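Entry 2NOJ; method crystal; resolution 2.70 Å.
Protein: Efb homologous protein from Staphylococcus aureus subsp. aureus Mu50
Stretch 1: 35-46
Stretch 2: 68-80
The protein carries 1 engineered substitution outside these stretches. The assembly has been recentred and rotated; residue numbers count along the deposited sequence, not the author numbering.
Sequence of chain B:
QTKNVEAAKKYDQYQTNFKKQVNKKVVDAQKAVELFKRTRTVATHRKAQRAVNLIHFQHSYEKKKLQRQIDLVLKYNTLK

Stretch 1 35-46: LFKRTRTVATHR
Stretch 2 68-80: RQIDLVLKYNTLK

Stretch 1 enters as the end of a helix (35-39), breaks at Arg40 and Thr41, and resumes as a second helix from Val42. Stretch 2 is helical through Tyr76, then runs out in extended form to the C-terminal carboxylate of Lys80. The axes of helices 35-39 and 68-76 approach to 10.1 Å and run nearly parallel, at 16°. Register is set by three CA-CA pairs: Lys37 to Val73 at 6.7 Å, Thr41 to Lys80 at 3.8 Å and His45 to Ile70 at 7.7 Å. Together the stretches bury 681 Å².

Phe36 (-70/-40; chi1 174°, t; chi2 40°) points toward stretch 2, and its ring is the hub of the apolar packing. Val73 CG1 lies over one face, while the closest approach to that residue is Phe36 CE2 to Val73 CB, 3.9 Å. Near the ring plane, Phe36 CE1 meets Leu79 CD2 at 3.3 Å and Phe36 CZ meets Leu74 CD1 at 3.5 Å; Phe36 CD2 reaches Ile70 CD1 at 3.9 Å. Val73 is t, Leu74 m,p and Leu79 m,t.

Lys37 starts sideways (chi1 -68°, chi2 -125°, between wells), but its end comes nearer, placing NZ 3.5 Å from Gln69 OE1 in a weak hydrogen bond. Gln69 is m,m. Thr39 OG1 bonds back to Leu35 O at 2.6 Å, within the helix.

Arg40 leaves helical geometry with positive phi (54/61). Its carbonyl accepts a weak hydrogen bond from Lys80 N: the N to Arg40 O distance is 3.1 Å, but the angle at hydrogen is only 124°. Leu79 CA adds a CH contact to Arg40 O at 3.5 Å. The side chain (m,t,m) runs past Asn77, with Arg40 CD 3.7 Å from Asn77 OD1; Asn77 ND2 is tied to Val73 O at 2.9 Å.

Thr41 (-132/161; chi1 67°, p) occupies the N-cap position of the next helix. Its OG1 lies 2.6 Å from Thr44 OG1, a hydrogen bond in which either may donate. Thr41 CA comes within 3.2 Å of Lys80 N, so here the contact is backbone against backbone.

Val42 (-62/-31; chi1 180°, t) sets CG2 3.4 Å from Lys80 CB and 4.1 Å from Leu79 CB. Three residues on, His45 (-66/-45; chi1 161°, t; chi2 48°) points toward stretch 2. Its CB touches Leu79 CD1 at 3.2 Å. Leu74 CD1 sits 4.2 Å from the His45 ring centroid, 25° off the normal, a CH-pi contact, so this one methyl serves both aromatic rings.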

# COMPACT_ATOMS: atom_id res chain seq x y z
N LEU B 35 -22.74 8.65 11.93
CA LEU B 35 -22.62 9.80 11.05
C LEU B 35 -22.72 9.37 9.59
O LEU B 35 -23.23 10.12 8.73
CB LEU B 35 -21.30 10.51 11.29
N PHE B 36 -22.20 8.18 9.30
CA PHE B 36 -22.24 7.65 7.93
C PHE B 36 -23.66 7.30 7.51
O PHE B 36 -24.06 7.54 6.36
CB PHE B 36 -21.34 6.42 7.82
CG PHE B 36 -21.42 5.73 6.49
CD1 PHE B 36 -21.48 6.47 5.31
CD2 PHE B 36 -21.38 4.35 6.41
CE1 PHE B 36 -21.50 5.85 4.06
CE2 PHE B 36 -21.39 3.71 5.16
CZ PHE B 36 -21.45 4.48 3.98
N LYS B 37 -24.43 6.73 8.43
CA LYS B 37 -25.81 6.36 8.14
C LYS B 37 -26.61 7.59 7.78
O LYS B 37 -27.44 7.57 6.87
CB LYS B 37 -26.44 5.66 9.34
CG LYS B 37 -25.86 4.29 9.65
CD LYS B 37 -26.93 3.20 9.69
CE LYS B 37 -27.90 3.37 10.84
NZ LYS B 37 -28.99 2.35 10.77
N ARG B 38 -26.37 8.69 8.48
CA ARG B 38 -27.09 9.91 8.23
C ARG B 38 -26.55 10.67 7.00
O ARG B 38 -27.30 10.99 6.08
CB ARG B 38 -27.02 10.79 9.47
N THR B 39 -25.24 10.92 6.98
CA THR B 39 -24.57 11.66 5.91
C THR B 39 -24.52 10.99 4.53
O THR B 39 -24.75 11.63 3.51
CB THR B 39 -23.12 11.98 6.32
OG1 THR B 39 -23.11 12.45 7.68
CG2 THR B 39 -22.53 13.02 5.42
N ARG B 40 -24.21 9.70 4.52
CA ARG B 40 -24.13 8.93 3.29
C ARG B 40 -23.21 9.55 2.24
O ARG B 40 -23.65 9.91 1.15
CB ARG B 40 -25.54 8.74 2.70
CG ARG B 40 -26.51 8.08 3.67
CD ARG B 40 -27.86 7.72 3.03
NE ARG B 40 -28.66 8.88 2.64
CZ ARG B 40 -28.62 9.43 1.43
NH1 ARG B 40 -27.83 8.93 0.49
NH2 ARG B 40 -29.39 10.48 1.16
N THR B 41 -21.92 9.68 2.59
CA THR B 41 -20.91 10.22 1.67
C THR B 41 -19.65 9.34 1.61
O THR B 41 -19.39 8.53 2.48
CB THR B 41 -20.43 11.64 2.07
OG1 THR B 41 -19.72 11.58 3.31
CG2 THR B 41 -21.60 12.59 2.18
N VAL B 42 -18.88 9.54 0.55
CA VAL B 42 -17.65 8.81 0.34
C VAL B 42 -16.70 9.13 1.49
O VAL B 42 -15.88 8.30 1.89
CB VAL B 42 -17.00 9.25 -0.98
CG1 VAL B 42 -15.70 8.50 -1.20
CG2 VAL B 42 -17.95 9.01 -2.12
N ALA B 43 -16.80 10.33 2.02
CA ALA B 43 -15.93 10.72 3.11
C ALA B 43 -16.32 9.97 4.36
O ALA B 43 -15.51 9.27 4.95
CB ALA B 43 -16.01 12.22 3.34
N THR B 44 -17.57 10.12 4.77
CA THR B 44 -18.05 9.47 5.97
C THR B 44 -17.89 7.96 5.94
O THR B 44 -17.66 7.34 6.98
CB THR B 44 -19.50 9.82 6.23
OG1 THR B 44 -20.24 9.74 5.01
CG2 THR B 44 -19.60 11.22 6.78
N HIS B 45 -17.99 7.38 4.75
CA HIS B 45 -17.82 5.93 4.60
C HIS B 45 -16.38 5.52 4.90
O HIS B 45 -16.15 4.53 5.61
CB HIS B 45 -18.20 5.48 3.18
CG HIS B 45 -17.65 4.13 2.80
ND1 HIS B 45 -17.75 3.03 3.63
CD2 HIS B 45 -17.03 3.71 1.68
CE1 HIS B 45 -17.22 1.99 3.02
NE2 HIS B 45 -16.77 2.37 1.84
N ARG B 46 -15.42 6.27 4.38
CA ARG B 46 -14.02 5.93 4.62
C ARG B 46 -13.76 5.96 6.11
O ARG B 46 -13.11 5.06 6.66
CB ARG B 46 -13.08 6.88 3.88
CG ARG B 46 -13.16 6.72 2.38
CD ARG B 46 -12.14 7.59 1.62
NE ARG B 46 -10.81 7.00 1.53
CZ ARG B 46 -9.84 7.21 2.43
NH1 ARG B 46 -10.06 7.99 3.48
NH2 ARG B 46 -8.66 6.64 2.27
N ARG B 68 -22.31 -4.40 9.73
CA ARG B 68 -23.55 -4.65 9.01
C ARG B 68 -24.20 -3.34 8.56
O ARG B 68 -24.63 -3.20 7.41
CB ARG B 68 -24.50 -5.46 9.90
CG ARG B 68 -25.59 -6.19 9.15
CD ARG B 68 -26.91 -6.13 9.90
NE ARG B 68 -27.96 -6.83 9.16
CZ ARG B 68 -29.26 -6.77 9.42
NH1 ARG B 68 -29.73 -6.03 10.42
NH2 ARG B 68 -30.09 -7.46 8.66
N GLN B 69 -24.26 -2.37 9.47
CA GLN B 69 -24.85 -1.10 9.12
C GLN B 69 -24.09 -0.48 7.93
O GLN B 69 -24.70 0.12 7.03
CB GLN B 69 -24.85 -0.19 10.35
CG GLN B 69 -25.69 -0.74 11.50
CD GLN B 69 -27.14 -0.95 11.13
OE1 GLN B 69 -27.55 -0.69 9.98
NE2 GLN B 69 -27.92 -1.44 12.09
N ILE B 70 -22.77 -0.65 7.91
CA ILE B 70 -21.92 -0.14 6.85
C ILE B 70 -22.39 -0.74 5.53
O ILE B 70 -22.79 -0.03 4.60
CB ILE B 70 -20.44 -0.60 7.02
CG1 ILE B 70 -19.83 -0.03 8.29
CG2 ILE B 70 -19.63 -0.23 5.80
CD1 ILE B 70 -19.55 1.44 8.25
N ASP B 71 -22.34 -2.06 5.46
CA ASP B 71 -22.73 -2.80 4.28
C ASP B 71 -24.14 -2.47 3.79
O ASP B 71 -24.39 -2.47 2.59
CB ASP B 71 -22.62 -4.32 4.54
CG ASP B 71 -21.15 -4.80 4.67
OD1 ASP B 71 -20.30 -4.07 5.22
OD2 ASP B 71 -20.85 -5.94 4.24
N LEU B 72 -25.05 -2.19 4.72
CA LEU B 72 -26.43 -1.89 4.35
C LEU B 72 -26.60 -0.55 3.66
O LEU B 72 -27.51 -0.37 2.85
CB LEU B 72 -27.35 -1.95 5.58
CG LEU B 72 -27.73 -3.36 6.03
CD1 LEU B 72 -28.65 -3.30 7.24
CD2 LEU B 72 -28.40 -4.09 4.88
N VAL B 73 -25.73 0.39 3.99
CA VAL B 73 -25.83 1.70 3.37
C VAL B 73 -25.22 1.60 1.98
O VAL B 73 -25.74 2.16 1.02
CB VAL B 73 -25.10 2.79 4.19
CG1 VAL B 73 -25.41 4.17 3.60
CG2 VAL B 73 -25.52 2.72 5.68
N LEU B 74 -24.12 0.87 1.87
CA LEU B 74 -23.44 0.74 0.59
C LEU B 74 -24.30 0.10 -0.46
O LEU B 74 -24.28 0.52 -1.61
CB LEU B 74 -22.14 -0.04 0.73
CG LEU B 74 -20.88 0.69 1.18
CD1 LEU B 74 -21.09 1.32 2.54
CD2 LEU B 74 -19.75 -0.32 1.25
N LYS B 75 -25.08 -0.91 -0.06
CA LYS B 75 -25.92 -1.64 -1.00
C LYS B 75 -27.13 -0.90 -1.56
O LYS B 75 -27.46 -1.05 -2.73
CB LYS B 75 -26.38 -2.97 -0.37
N TYR B 76 -27.79 -0.11 -0.73
CA TYR B 76 -28.98 0.62 -1.16
C TYR B 76 -28.77 2.11 -1.42
O TYR B 76 -29.73 2.83 -1.70
CB TYR B 76 -30.09 0.43 -0.13
CG TYR B 76 -30.46 -1.01 0.03
CD1 TYR B 76 -30.66 -1.57 1.29
CD2 TYR B 76 -30.63 -1.83 -1.09
CE1 TYR B 76 -31.02 -2.91 1.43
CE2 TYR B 76 -31.00 -3.16 -0.96
CZ TYR B 76 -31.19 -3.70 0.30
OH TYR B 76 -31.59 -5.01 0.43
N ASN B 77 -27.51 2.55 -1.34
CA ASN B 77 -27.17 3.95 -1.57
C ASN B 77 -25.98 4.18 -2.47
O ASN B 77 -25.17 3.29 -2.73
CB ASN B 77 -26.90 4.64 -0.24
CG ASN B 77 -28.09 4.65 0.65
OD1 ASN B 77 -29.05 5.39 0.43
ND2 ASN B 77 -28.05 3.81 1.67
N THR B 78 -25.89 5.41 -2.95
CA THR B 78 -24.82 5.89 -3.80
C THR B 78 -24.27 7.02 -2.95
O THR B 78 -24.85 8.11 -2.91
CB THR B 78 -25.37 6.47 -5.12
OG1 THR B 78 -25.84 5.41 -5.97
CG2 THR B 78 -24.28 7.27 -5.85
N LEU B 79 -23.17 6.77 -2.25
CA LEU B 79 -22.58 7.78 -1.38
C LEU B 79 -22.23 9.05 -2.12
O LEU B 79 -22.33 9.12 -3.35
CB LEU B 79 -21.33 7.23 -0.70
CG LEU B 79 -21.56 5.91 0.03
CD1 LEU B 79 -20.29 5.52 0.75
CD2 LEU B 79 -22.73 6.06 1.00
N LYS B 80 -21.82 10.06 -1.36
CA LYS B 80 -21.46 11.37 -1.90
C LYS B 80 -22.67 12.06 -2.52
O LYS B 80 -23.81 11.60 -2.30
CB LYS B 80 -20.32 11.24 -2.95
OXT LYS B 80 -22.46 13.07 -3.22